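Local coordinates for CofB (PDB 5AX6), which serves as the trimeric minor pilin of the CFA/III type IVb pilus of enterotoxigenic Escherichia coli and probably takes part in pilus assembly, at residues A[15-20]-A[106-111]; A[51-56]-A[84-89]; A[355-360]-A[474-479]; A[436-441]-A[460-465]. All coordinates share one frame; numbering follows the deposited sequence.

Overall arrangement
The four contacts fall into two pairs on opposite sides of the centre of an elongated subunit: contacts 1 and 2 in the pilin domain, contacts 3 and 4 in the C-terminal domain, with the centres of contacts 1 and 3 about 86 Å apart. Contacts 1 and 2 share the loop region between strands 75-76 and 121-130 and are joined directly by the Glu-17 to Arg-84 salt bridge. Contact 2 is buried and aromatic, whereas contact 1 is partly buried and mixes close backbone packing with a carboxylate. Contact 3, also partly buried, relies on backbone and polar side-chain bonds. Contact 4, a buried hairpin pairing, alone among the four meets neighbouring subunits.

Contact 1: A[15-20]-A[106-111]; sequences ISEIAG and DYIPCE
Gly-20 of helix 4-25 and Tyr-107 of the loop 106-111 bring their CA atoms to 4.6 Å, so the loop passes directly against the helix backbone. This is the N-terminal helix of the pilin domain, packed in type IV pilin fashion on an antiparallel sheet; Ile-18 points away from the loop and touches Leu-225 and Ile-227 of strand 220-227. Gly-20 CA makes a CA-H...O contact of 3.3 Å with Tyr-107 O, and a CB at this position would clash with that oxygen and with Ile-108 CG2. Tyr-107 CB lies 3.6 Å from Gly-20 O; farther out, the ring meets Phe-24 edge-to-face and OH bonds Glu-27. A water may link Ser-16 OG to Tyr-107 O, doubtfully, since Ser-16 has two conformers. Ile-108 has CG1 between its backbone N and carbonyl carbon (chi1 61°), which puts CG2 beside the N and against the helix, 3.7 Å from Glu-17 O. The Glu-17 side chain bends at chi2 (-81°) and crosses Ile-108 at about a right angle. Its OE1 forms a salt bridge with Arg-84, which also binds Pro-109 O, while Glu-17 OE2 lies 3.8 Å from both Ile-108 CB and Pro-109 CD.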
loop_
_atom_site.group_PDB
_atom_site.type_symbol
_atom_site.label_atom_id
_atom_site.label_comp_id
_atom_site.label_asym_id
_atom_site.label_seq_id
_atom_site.Cartn_x
_atom_site.Cartn_y
_atom_site.Cartn_z
ATOM N N ILE A 15 -1.353 -22.105 28.097
ATOM C CA ILE A 15 -1.919 -20.950 27.410
ATOM C C ILE A 15 -2.229 -21.249 25.941
ATOM O O ILE A 15 -3.212 -20.752 25.391
ATOM C CB ILE A 15 -0.977 -19.741 27.485
ATOM C CG1 ILE A 15 -0.993 -19.143 28.891
ATOM C CG2 ILE A 15 -1.343 -18.698 26.437
ATOM C CD1 ILE A 15 -2.316 -19.276 29.598
ATOM N N SER A 16 -1.401 -22.059 25.296
ATOM C CA SER A 16 -1.672 -22.408 23.906
ATOM C C SER A 16 -2.973 -23.186 23.780
ATOM O O SER A 16 -3.757 -22.939 22.857
ATOM C CB SER A 16 -0.535 -23.225 23.301
ATOM O OG SER A 16 -0.789 -23.436 21.923
ATOM N N GLU A 17 -3.194 -24.123 24.696
ATOM C CA GLU A 17 -4.425 -24.903 24.732
ATOM C C GLU A 17 -5.609 -23.971 24.957
ATOM O O GLU A 17 -6.605 -24.011 24.236
ATOM C CB GLU A 17 -4.373 -25.962 25.844
ATOM C CG GLU A 17 -3.319 -27.054 25.668
ATOM C CD GLU A 17 -3.752 -28.160 24.713
ATOM O OE1 GLU A 17 -4.393 -29.138 25.172
ATOM O OE2 GLU A 17 -3.442 -28.058 23.505
ATOM N N ILE A 18 -5.485 -23.136 25.980
ATOM C CA ILE A 18 -6.535 -22.182 26.345
ATOM C C ILE A 18 -6.881 -21.255 25.179
ATOM O O ILE A 18 -8.049 -21.115 24.825
ATOM C CB ILE A 18 -6.103 -21.375 27.587
ATOM C CG1 ILE A 18 -6.209 -22.261 28.840
ATOM C CG2 ILE A 18 -6.924 -20.107 27.736
ATOM C CD1 ILE A 18 -5.465 -21.695 30.043
ATOM N N ALA A 19 -5.870 -20.653 24.554
ATOM C CA ALA A 19 -6.118 -19.710 23.465
ATOM C C ALA A 19 -6.820 -20.386 22.293
ATOM O O ALA A 19 -7.689 -19.795 21.644
ATOM C CB ALA A 19 -4.805 -19.071 22.988
ATOM N N GLY A 20 -6.430 -21.624 22.010
ATOM C CA GLY A 20 -7.039 -22.363 20.917
ATOM C C GLY A 20 -8.497 -22.699 21.160
ATOM O O GLY A 20 -9.336 -22.555 20.262
ATOM N N ASP A 106 -5.924 -26.130 12.644
ATOM C CA ASP A 106 -5.935 -26.686 14.001
ATOM C C ASP A 106 -6.099 -25.593 15.051
ATOM O O ASP A 106 -5.273 -24.692 15.151
ATOM C CB ASP A 106 -4.650 -27.464 14.282
ATOM C CG ASP A 106 -4.473 -28.642 13.349
ATOM O OD1 ASP A 106 -5.331 -29.547 13.375
ATOM O OD2 ASP A 106 -3.484 -28.655 12.592
ATOM N N TYR A 107 -7.156 -25.670 15.844
ATOM C CA TYR A 107 -7.287 -24.749 16.970
ATOM C C TYR A 107 -6.301 -25.133 18.054
ATOM O O TYR A 107 -5.614 -24.287 18.627
ATOM C CB TYR A 107 -8.715 -24.766 17.506
ATOM C CG TYR A 107 -9.704 -24.256 16.495
ATOM C CD1 TYR A 107 -9.984 -22.889 16.385
ATOM C CD2 TYR A 107 -10.346 -25.130 15.636
ATOM C CE1 TYR A 107 -10.895 -22.417 15.444
ATOM C CE2 TYR A 107 -11.251 -24.672 14.690
ATOM C CZ TYR A 107 -11.519 -23.321 14.597
ATOM O OH TYR A 107 -12.420 -22.891 13.655
ATOM N N ILE A 108 -6.252 -26.432 18.337
ATOM C CA ILE A 108 -5.251 -27.001 19.220
ATOM C C ILE A 108 -4.653 -28.211 18.505
ATOM O O ILE A 108 -5.274 -28.764 17.602
ATOM C CB ILE A 108 -5.843 -27.426 20.578
ATOM C CG1 ILE A 108 -6.920 -28.494 20.375
ATOM C CG2 ILE A 108 -6.427 -26.206 21.311
ATOM C CD1 ILE A 108 -7.577 -28.986 21.680
ATOM N N PRO A 109 -3.448 -28.619 18.910
ATOM C CA PRO A 109 -2.787 -29.749 18.241
ATOM C C PRO A 109 -3.558 -31.062 18.383
ATOM O O PRO A 109 -4.226 -31.280 19.394
ATOM C CB PRO A 109 -1.424 -29.837 18.950
ATOM C CG PRO A 109 -1.516 -28.941 20.154
ATOM C CD PRO A 109 -2.553 -27.906 19.835
ATOM N N CYS A 110 -3.459 -31.930 17.382
ATOM C CA CYS A 110 -4.045 -33.257 17.467
ATOM C C CYS A 110 -3.620 -33.960 18.740
ATOM O O CYS A 110 -4.434 -34.525 19.474
ATOM C CB CYS A 110 -3.625 -34.095 16.255
ATOM S SG CYS A 110 -4.289 -33.438 14.711
ATOM N N GLU A 111 -2.322 -33.913 18.995
ATOM C CA GLU A 111 -1.760 -34.549 20.168
ATOM C C GLU A 111 -1.612 -33.507 21.263
ATOM O O GLU A 111 -1.053 -32.440 21.022
ATOM C CB GLU A 111 -0.411 -35.179 19.807
ATOM C CG GLU A 111 0.289 -35.889 20.935
ATOM C CD GLU A 111 1.568 -36.565 20.454
ATOM O OE1 GLU A 111 1.792 -36.611 19.221
ATOM O OE2 GLU A 111 2.332 -37.048 21.314
HETATM O O HOH W 1 -2.859 -24.445 20.097
#

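Contact 2: A[51-56]-A[84-89]; sequences GIPYIN and RIFFTR. With ACT (acetate ion), chain B.
The Phe-86 ring is sandwiched: Pro-53 CD sits 3.4 Å above one face, with Ile-52 O farther off on that same face, and CG1 of its own neighbour Ile-85 lies over the opposite face. The proline contact is a CH-pi interaction, CD being 3.7 Å from the ring centroid. At the edge of this ring, near its plane, is Tyr-54 OH. Phe-86 in turn directs its edge toward the face of Tyr-54 in an offset T-shaped pair with planes at 88°, and Tyr-54 directs its own edge toward the face of Phe-87, the centroids 6.0 Å apart. Pro-53 CG closes the group at 4.0 Å from Phe-87 CE2. Tyr-54, its CG anti to the carbonyl carbon (chi1 -62°), donates from OH to Phe-86 O at 2.7 Å, in the carbonyl plane on a lone pair. An acetate ion, probably from the crystallisation liquor, lies at another part of the tyrosine edge and accepts from Gly-51 N at 2.8 Å. Within 84-89, Arg-84 O takes bonds from Phe-87 N and Thr-88 OG1, from opposite faces of its plane. The peptide before Pro-53 is cis, and a type I turn runs from Pro-53 to Asn-56. The result is an aromatic cluster of Tyr-54, Phe-86 and Phe-87, with Pro-53 packed against the two phenylalanines, joining two loops of the pilin domain.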
loop_
_atom_site.group_PDB
_atom_site.type_symbol
_atom_site.label_atom_id
_atom_site.label_comp_id
_atom_site.label_asym_id
_atom_site.label_seq_id
_atom_site.Cartn_x
_atom_site.Cartn_y
_atom_site.Cartn_z
ATOM N N GLY A 51 -24.783 -32.641 19.862
ATOM C CA GLY A 51 -24.745 -33.428 21.077
ATOM C C GLY A 51 -23.549 -33.069 21.935
ATOM O O GLY A 51 -22.845 -32.087 21.678
ATOM N N ILE A 52 -23.334 -33.872 22.965
ATOM C CA ILE A 52 -22.178 -33.751 23.850
ATOM C C ILE A 52 -20.870 -33.860 23.069
ATOM O O ILE A 52 -20.756 -34.703 22.184
ATOM C CB ILE A 52 -22.233 -34.850 24.934
ATOM C CG1 ILE A 52 -23.455 -34.635 25.833
ATOM C CG2 ILE A 52 -20.937 -34.905 25.732
ATOM C CD1 ILE A 52 -23.635 -35.701 26.911
ATOM N N PRO A 53 -19.861 -33.022 23.389
ATOM C CA PRO A 53 -19.758 -31.981 24.413
ATOM C C PRO A 53 -20.097 -30.579 23.902
ATOM O O PRO A 53 -19.945 -29.606 24.642
ATOM C CB PRO A 53 -18.289 -32.043 24.796
ATOM C CG PRO A 53 -17.608 -32.293 23.450
ATOM C CD PRO A 53 -18.573 -33.208 22.687
ATOM N N TYR A 54 -20.520 -30.473 22.650
ATOM C CA TYR A 54 -20.707 -29.163 22.045
ATOM C C TYR A 54 -21.823 -28.379 22.697
ATOM O O TYR A 54 -21.747 -27.156 22.772
ATOM C CB TYR A 54 -21.022 -29.291 20.564
ATOM C CG TYR A 54 -19.924 -29.928 19.763
ATOM C CD1 TYR A 54 -18.656 -29.362 19.722
ATOM C CD2 TYR A 54 -20.161 -31.087 19.030
ATOM C CE1 TYR A 54 -17.642 -29.934 18.958
ATOM C CE2 TYR A 54 -19.157 -31.661 18.266
ATOM C CZ TYR A 54 -17.908 -31.090 18.243
ATOM O OH TYR A 54 -16.899 -31.664 17.487
ATOM N N ILE A 55 -22.871 -29.073 23.129
ATOM C CA ILE A 55 -24.017 -28.374 23.718
ATOM C C ILE A 55 -23.881 -28.158 25.223
ATOM O O ILE A 55 -24.780 -27.594 25.844
ATOM C CB ILE A 55 -25.336 -29.128 23.475
ATOM C CG1 ILE A 55 -25.257 -30.548 24.035
ATOM C CG2 ILE A 55 -25.683 -29.130 22.001
ATOM C CD1 ILE A 55 -26.548 -31.328 23.894
ATOM N N ASN A 56 -22.784 -28.621 25.813
ATOM C CA ASN A 56 -22.578 -28.453 27.250
ATOM C C ASN A 56 -22.454 -26.981 27.634
ATOM O O ASN A 56 -21.647 -26.263 27.056
ATOM C CB ASN A 56 -21.320 -29.197 27.714
ATOM C CG ASN A 56 -21.467 -30.696 27.641
ATOM O OD1 ASN A 56 -22.176 -31.225 26.783
ATOM N ND2 ASN A 56 -20.804 -31.393 28.555
ATOM N N ARG A 84 -11.042 -34.433 23.730
ATOM C CA ARG A 84 -10.162 -33.752 22.786
ATOM C C ARG A 84 -10.545 -34.010 21.332
ATOM O O ARG A 84 -10.346 -33.145 20.471
ATOM C CB ARG A 84 -8.692 -34.147 23.012
ATOM C CG ARG A 84 -7.734 -33.157 22.351
ATOM C CD ARG A 84 -6.249 -33.505 22.537
ATOM N NE ARG A 84 -5.400 -32.429 22.019
ATOM C CZ ARG A 84 -5.005 -31.384 22.733
ATOM N NH1 ARG A 84 -5.363 -31.281 24.008
ATOM N NH2 ARG A 84 -4.251 -30.445 22.177
ATOM N N ILE A 85 -11.108 -35.178 21.042
ATOM C CA ILE A 85 -11.426 -35.502 19.652
ATOM C C ILE A 85 -12.461 -34.558 19.050
ATOM O O ILE A 85 -12.457 -34.324 17.846
ATOM C CB ILE A 85 -11.920 -36.959 19.495
ATOM C CG1 ILE A 85 -13.346 -37.119 20.007
ATOM C CG2 ILE A 85 -10.954 -37.932 20.198
ATOM C CD1 ILE A 85 -13.970 -38.453 19.646
ATOM N N PHE A 86 -13.321 -33.978 19.879
ATOM C CA PHE A 86 -14.352 -33.083 19.346
ATOM C C PHE A 86 -13.845 -31.668 19.054
ATOM O O PHE A 86 -14.525 -30.884 18.391
ATOM C CB PHE A 86 -15.532 -33.046 20.325
ATOM C CG PHE A 86 -16.114 -34.405 20.569
ATOM C CD1 PHE A 86 -16.984 -34.963 19.648
ATOM C CD2 PHE A 86 -15.735 -35.160 21.679
ATOM C CE1 PHE A 86 -17.506 -36.231 19.845
ATOM C CE2 PHE A 86 -16.264 -36.435 21.876
ATOM C CZ PHE A 86 -17.140 -36.965 20.957
ATOM N N PHE A 87 -12.653 -31.349 19.542
ATOM C CA PHE A 87 -12.062 -30.035 19.314
ATOM C C PHE A 87 -10.812 -30.117 18.452
ATOM O O PHE A 87 -10.051 -29.150 18.351
ATOM C CB PHE A 87 -11.739 -29.372 20.643
ATOM C CG PHE A 87 -12.955 -29.114 21.463
ATOM C CD1 PHE A 87 -13.718 -27.976 21.238
ATOM C CD2 PHE A 87 -13.366 -30.028 22.422
ATOM C CE1 PHE A 87 -14.867 -27.739 21.972
ATOM C CE2 PHE A 87 -14.510 -29.805 23.168
ATOM C CZ PHE A 87 -15.270 -28.654 22.941
ATOM N N THR A 88 -10.608 -31.273 17.832
ATOM C CA THR A 88 -9.484 -31.440 16.912
ATOM C C THR A 88 -9.968 -32.047 15.596
ATOM O O THR A 88 -11.063 -32.576 15.528
ATOM C CB THR A 88 -8.367 -32.315 17.525
ATOM O OG1 THR A 88 -8.926 -33.539 18.019
ATOM C CG2 THR A 88 -7.694 -31.566 18.673
ATOM N N ARG A 89 -9.161 -31.945 14.547
ATOM C CA ARG A 89 -9.604 -32.406 13.230
ATOM C C ARG A 89 -9.967 -33.883 13.207
ATOM O O ARG A 89 -9.292 -34.710 13.823
ATOM C CB ARG A 89 -8.526 -32.147 12.181
ATOM C CG ARG A 89 -8.235 -30.676 11.918
ATOM C CD ARG A 89 -7.165 -30.520 10.832
ATOM N NE ARG A 89 -5.908 -31.180 11.200
ATOM C CZ ARG A 89 -5.459 -32.315 10.662
ATOM N NH1 ARG A 89 -6.161 -32.935 9.722
ATOM N NH2 ARG A 89 -4.303 -32.835 11.069
HETATM C C ACT B . -22.753 -32.769 16.681
HETATM O O ACT B . -23.328 -31.710 16.335
HETATM O OXT ACT B . -22.897 -33.137 17.885
HETATM C CH3 ACT B . -21.947 -33.541 15.678
#

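Contact 3: A[355-360]-A[474-479]; sequences SNSNAS and NPKFLS
Lys-476 and Ser-357 meet through their polar ends, while Asn-356 and Asn-474 lie obliquely to each other with their amide planes 37° apart. CG of Lys-476 stands between its backbone N and carbonyl carbon (chi1 59°), 3.4 Å from Asn-356 O. From CG onward the chain is extended, and NZ donates to Ser-357 OG at 2.9 Å; the same ammonium group also bonds Tyr-419 O. An alanine in place of Lys-476 would probably leave Ser-357 OG and Tyr-419 O without this shared donor and set the Ser-357 hydroxyl free to turn. The two asparagines do not bond each other through their amides. Instead Asn-356 ND2 packs 3.7 Å from Asn-474 CB and donates to Leu-473 O, whereas the Asn-474 amide receives Ala-457 N on OD1 and gives ND2 to Lys-378 O. A single beta bridge pairs Asn-356 with Pro-475. Asn-356 N donates to Asn-474 O at 2.9 Å, nearly in line with the carbonyl bond, and Lys-476 N donates to Asn-356 O at 3.0 Å. The segments flank this bridge with a type I turn from Pro-475 to Leu-478, leading into strand 478-487, and with Asn-358 at the N-cap of helix 359-362. The contact therefore ties the chain just past strand 341-353 to the turn entering its partner strand in the C-terminal domain. Its chemistry is chiefly polar: two backbone bonds fix the alignment, and the ammonium group is held by a hydroxyl and a carbonyl, whose dipoles probably help to stabilise its positive charge.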
loop_
_atom_site.group_PDB
_atom_site.type_symbol
_atom_site.label_atom_id
_atom_site.label_comp_id
_atom_site.label_asym_id
_atom_site.label_seq_id
_atom_site.Cartn_x
_atom_site.Cartn_y
_atom_site.Cartn_z
ATOM N N SER A 355 31.684 27.498 -29.160
ATOM C CA SER A 355 31.131 28.738 -29.692
ATOM C C SER A 355 32.132 29.772 -30.212
ATOM O O SER A 355 31.752 30.917 -30.423
ATOM C CB SER A 355 30.232 29.394 -28.635
ATOM O OG SER A 355 30.927 29.680 -27.437
ATOM N N ASN A 356 33.385 29.387 -30.447
ATOM C CA ASN A 356 34.318 30.309 -31.119
ATOM C C ASN A 356 34.032 30.364 -32.611
ATOM O O ASN A 356 33.910 29.329 -33.265
ATOM C CB ASN A 356 35.779 29.913 -30.867
ATOM C CG ASN A 356 36.251 30.314 -29.485
ATOM O OD1 ASN A 356 35.674 31.208 -28.860
ATOM N ND2 ASN A 356 37.298 29.659 -28.996
ATOM N N SER A 357 33.935 31.582 -33.146
ATOM C CA SER A 357 33.465 31.796 -34.512
ATOM C C SER A 357 34.459 32.527 -35.426
ATOM O O SER A 357 34.578 32.210 -36.611
ATOM C CB SER A 357 32.151 32.578 -34.472
ATOM O OG SER A 357 31.597 32.697 -35.762
ATOM N N ASN A 358 35.153 33.523 -34.891
ATOM C CA ASN A 358 36.089 34.278 -35.712
ATOM C C ASN A 358 37.526 33.855 -35.452
ATOM O O ASN A 358 37.833 33.287 -34.399
ATOM C CB ASN A 358 35.925 35.782 -35.478
ATOM C CG ASN A 358 35.924 36.148 -34.008
ATOM O OD1 ASN A 358 36.893 35.888 -33.289
ATOM N ND2 ASN A 358 34.842 36.770 -33.556
ATOM N N ALA A 359 38.393 34.143 -36.419
ATOM C CA ALA A 359 39.779 33.681 -36.415
ATOM C C ALA A 359 40.538 34.021 -35.136
ATOM O O ALA A 359 41.322 33.212 -34.650
ATOM C CB ALA A 359 40.517 34.253 -37.617
ATOM N N SER A 360 40.320 35.217 -34.596
ATOM C CA SER A 360 41.098 35.656 -33.437
ATOM C C SER A 360 40.812 34.785 -32.220
ATOM O O SER A 360 41.714 34.495 -31.435
ATOM C CB SER A 360 40.820 37.128 -33.111
ATOM O OG SER A 360 39.486 37.328 -32.688
ATOM N N ASN A 474 37.992 25.431 -29.109
ATOM C CA ASN A 474 36.541 25.491 -28.911
ATOM C C ASN A 474 35.740 26.004 -30.108
ATOM O O ASN A 474 35.026 27.002 -29.997
ATOM C CB ASN A 474 36.218 26.371 -27.704
ATOM C CG ASN A 474 36.891 25.890 -26.435
ATOM O OD1 ASN A 474 37.128 24.694 -26.255
ATOM N ND2 ASN A 474 37.213 26.828 -25.546
ATOM N N PRO A 475 35.849 25.323 -31.252
ATOM C CA PRO A 475 35.265 25.799 -32.512
ATOM C C PRO A 475 33.767 25.497 -32.694
ATOM O O PRO A 475 33.290 24.441 -32.279
ATOM C CB PRO A 475 36.080 25.057 -33.572
ATOM C CG PRO A 475 36.570 23.833 -32.903
ATOM C CD PRO A 475 36.627 24.083 -31.423
ATOM N N LYS A 476 33.048 26.426 -33.323
ATOM C CA LYS A 476 31.619 26.249 -33.592
ATOM C C LYS A 476 31.360 25.123 -34.584
ATOM O O LYS A 476 30.210 24.697 -34.759
ATOM C CB LYS A 476 31.002 27.541 -34.137
ATOM C CG LYS A 476 31.667 28.001 -35.434
ATOM C CD LYS A 476 30.913 29.146 -36.080
ATOM C CE LYS A 476 31.603 29.567 -37.379
ATOM N NZ LYS A 476 31.034 30.816 -37.947
ATOM N N PHE A 477 32.412 24.658 -35.254
ATOM C CA PHE A 477 32.250 23.541 -36.180
ATOM C C PHE A 477 32.707 22.219 -35.557
ATOM O O PHE A 477 33.147 21.291 -36.250
ATOM C CB PHE A 477 32.977 23.806 -37.511
ATOM C CG PHE A 477 34.325 24.466 -37.373
ATOM C CD1 PHE A 477 35.465 23.708 -37.143
ATOM C CD2 PHE A 477 34.458 25.848 -37.522
ATOM C CE1 PHE A 477 36.721 24.318 -37.041
ATOM C CE2 PHE A 477 35.710 26.463 -37.416
ATOM C CZ PHE A 477 36.835 25.695 -37.180
ATOM N N LEU A 478 32.568 22.147 -34.236
ATOM C CA LEU A 478 32.685 20.904 -33.479
ATOM C C LEU A 478 31.514 20.891 -32.519
ATOM O O LEU A 478 31.327 21.841 -31.754
ATOM C CB LEU A 478 34.013 20.811 -32.714
ATOM C CG LEU A 478 34.146 19.625 -31.753
ATOM C CD1 LEU A 478 34.081 18.312 -32.521
ATOM C CD2 LEU A 478 35.444 19.689 -30.913
ATOM N N SER A 479 30.700 19.841 -32.564
ATOM C CA SER A 479 29.594 19.755 -31.624
ATOM C C SER A 479 29.609 18.410 -30.931
ATOM O O SER A 479 30.175 17.448 -31.444
ATOM C CB SER A 479 28.253 19.983 -32.324
ATOM O OG SER A 479 27.978 18.953 -33.256
#

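Contact 4: A[436-441]-A[460-465]; sequences LGYLSG and GVFDPL
Strands 438-448 and 452-463 form a beta hairpin of the C-terminal domain, and this contact lies where its two open ends pair, Tyr-438 opposite Phe-462 and Leu-439 opposite Val-461. Tyr-438 and Phe-462 are an antiparallel hydrogen-bonded pair: Tyr-438 N donates to Phe-462 O at 2.9 Å, and Phe-462 N returns a bond of 3.0 Å to Tyr-438 O. Their side chains lie side by side, pointing the same way, with CD2 of Tyr-438 3.6 Å from CD2 of Phe-462 and the ring planes 36° apart. Phe-462 holds CG anti to its backbone N (chi1 178°); its ring meets Tyr-438 CD2 at the edge, near its plane. Over one tyrosine face stands Pro-464 CG, a CH-pi contact 4.2 Å from the ring centroid. The same face of the sheet meets the trimer interface, where Tyr-438 packs edge-to-face with Tyr-438 of both neighbouring subunits. An alanine in place of Tyr-438 would probably open a gap beside Pro-464 and Phe-462, remove the tyrosine rings that meet at the interface and leave Phe-462 of the third subunit without its partner. Glycines allow the close approach at two points: a CB on Gly-437 would clash with Phe-462 O, and one on Gly-460 with Ser-440 CB. Ser-440 OG bonds Gly-437 O of the second subunit, while Ser-440 N donates to Gly-460 O at 2.8 Å from 41° above the carbonyl plane.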
loop_
_atom_site.group_PDB
_atom_site.type_symbol
_atom_site.label_atom_id
_atom_site.label_comp_id
_atom_site.label_asym_id
_atom_site.label_seq_id
_atom_site.Cartn_x
_atom_site.Cartn_y
_atom_site.Cartn_z
ATOM N N LEU A 436 36.729 22.968 -46.618
ATOM C CA LEU A 436 37.314 21.977 -45.718
ATOM C C LEU A 436 38.768 21.622 -46.025
ATOM O O LEU A 436 39.154 21.438 -47.178
ATOM C CB LEU A 436 36.456 20.704 -45.711
ATOM C CG LEU A 436 35.003 20.873 -45.235
ATOM C CD1 LEU A 436 34.386 19.532 -44.844
ATOM C CD2 LEU A 436 34.865 21.885 -44.089
ATOM N N GLY A 437 39.573 21.539 -44.970
ATOM C CA GLY A 437 40.933 21.039 -45.082
ATOM C C GLY A 437 40.975 19.582 -44.659
ATOM O O GLY A 437 39.966 18.874 -44.774
ATOM N N TYR A 438 42.130 19.123 -44.179
ATOM C CA TYR A 438 42.255 17.750 -43.695
ATOM C C TYR A 438 42.179 17.748 -42.177
ATOM O O TYR A 438 42.821 18.552 -41.514
ATOM C CB TYR A 438 43.568 17.102 -44.130
ATOM C CG TYR A 438 43.887 17.252 -45.594
ATOM C CD1 TYR A 438 42.879 17.414 -46.535
ATOM C CD2 TYR A 438 45.202 17.234 -46.037
ATOM C CE1 TYR A 438 43.176 17.558 -47.888
ATOM C CE2 TYR A 438 45.509 17.384 -47.381
ATOM C CZ TYR A 438 44.493 17.544 -48.299
ATOM O OH TYR A 438 44.801 17.687 -49.630
ATOM N N LEU A 439 41.387 16.840 -41.630
ATOM C CA LEU A 439 41.237 16.748 -40.186
ATOM C C LEU A 439 42.413 16.003 -39.545
ATOM O O LEU A 439 42.803 14.934 -40.018
ATOM C CB LEU A 439 39.918 16.036 -39.874
ATOM C CG LEU A 439 39.347 16.031 -38.473
ATOM C CD1 LEU A 439 39.127 17.467 -38.008
ATOM C CD2 LEU A 439 38.040 15.237 -38.516
ATOM N N SER A 440 42.987 16.562 -38.481
ATOM C CA SER A 440 43.954 15.815 -37.672
ATOM C C SER A 440 43.249 15.168 -36.482
ATOM O O SER A 440 43.760 14.223 -35.865
ATOM C CB SER A 440 45.077 16.720 -37.180
ATOM O OG SER A 440 45.907 17.106 -38.259
ATOM N N GLY A 441 42.078 15.702 -36.153
ATOM C CA GLY A 441 41.282 15.170 -35.062
ATOM C C GLY A 441 40.967 16.198 -33.998
ATOM O O GLY A 441 41.123 17.394 -34.215
ATOM N N GLY A 460 42.958 19.915 -34.627
ATOM C CA GLY A 460 44.035 20.104 -35.582
ATOM C C GLY A 460 43.510 20.022 -37.000
ATOM O O GLY A 460 42.783 19.091 -37.348
ATOM N N VAL A 461 43.878 21.003 -37.822
ATOM C CA VAL A 461 43.433 21.063 -39.209
ATOM C C VAL A 461 44.588 21.481 -40.122
ATOM O O VAL A 461 45.334 22.402 -39.799
ATOM C CB VAL A 461 42.252 22.051 -39.371
ATOM C CG1 VAL A 461 41.966 22.336 -40.849
ATOM C CG2 VAL A 461 40.992 21.511 -38.659
ATOM N N PHE A 462 44.744 20.787 -41.242
ATOM C CA PHE A 462 45.695 21.214 -42.262
ATOM C C PHE A 462 44.958 21.860 -43.420
ATOM O O PHE A 462 44.042 21.270 -43.978
ATOM C CB PHE A 462 46.535 20.044 -42.774
ATOM C CG PHE A 462 47.496 20.436 -43.875
ATOM C CD1 PHE A 462 48.642 21.157 -43.582
ATOM C CD2 PHE A 462 47.236 20.104 -45.195
ATOM C CE1 PHE A 462 49.522 21.529 -44.591
ATOM C CE2 PHE A 462 48.112 20.468 -46.208
ATOM C CZ PHE A 462 49.253 21.183 -45.904
ATOM N N ASP A 463 45.364 23.073 -43.778
ATOM C CA ASP A 463 44.770 23.784 -44.901
ATOM C C ASP A 463 45.615 23.539 -46.151
ATOM O O ASP A 463 46.701 24.094 -46.281
ATOM C CB ASP A 463 44.670 25.285 -44.598
ATOM C CG ASP A 463 43.881 26.056 -45.652
ATOM O OD1 ASP A 463 43.708 25.554 -46.785
ATOM O OD2 ASP A 463 43.426 27.177 -45.339
ATOM N N PRO A 464 45.114 22.707 -47.078
ATOM C CA PRO A 464 45.890 22.341 -48.275
ATOM C C PRO A 464 46.027 23.495 -49.272
ATOM O O PRO A 464 46.991 23.527 -50.036
ATOM C CB PRO A 464 45.088 21.182 -48.876
ATOM C CG PRO A 464 43.697 21.376 -48.370
ATOM C CD PRO A 464 43.819 22.012 -47.013
ATOM N N LEU A 465 45.083 24.429 -49.244
ATOM C CA LEU A 465 45.113 25.597 -50.121
ATOM C C LEU A 465 46.312 26.501 -49.835
ATOM O O LEU A 465 46.918 27.050 -50.755
ATOM C CB LEU A 465 43.816 26.401 -49.983
ATOM C CG LEU A 465 42.790 26.219 -51.104
ATOM C CD1 LEU A 465 42.687 24.756 -51.511
ATOM C CD2 LEU A 465 41.432 26.761 -50.685
#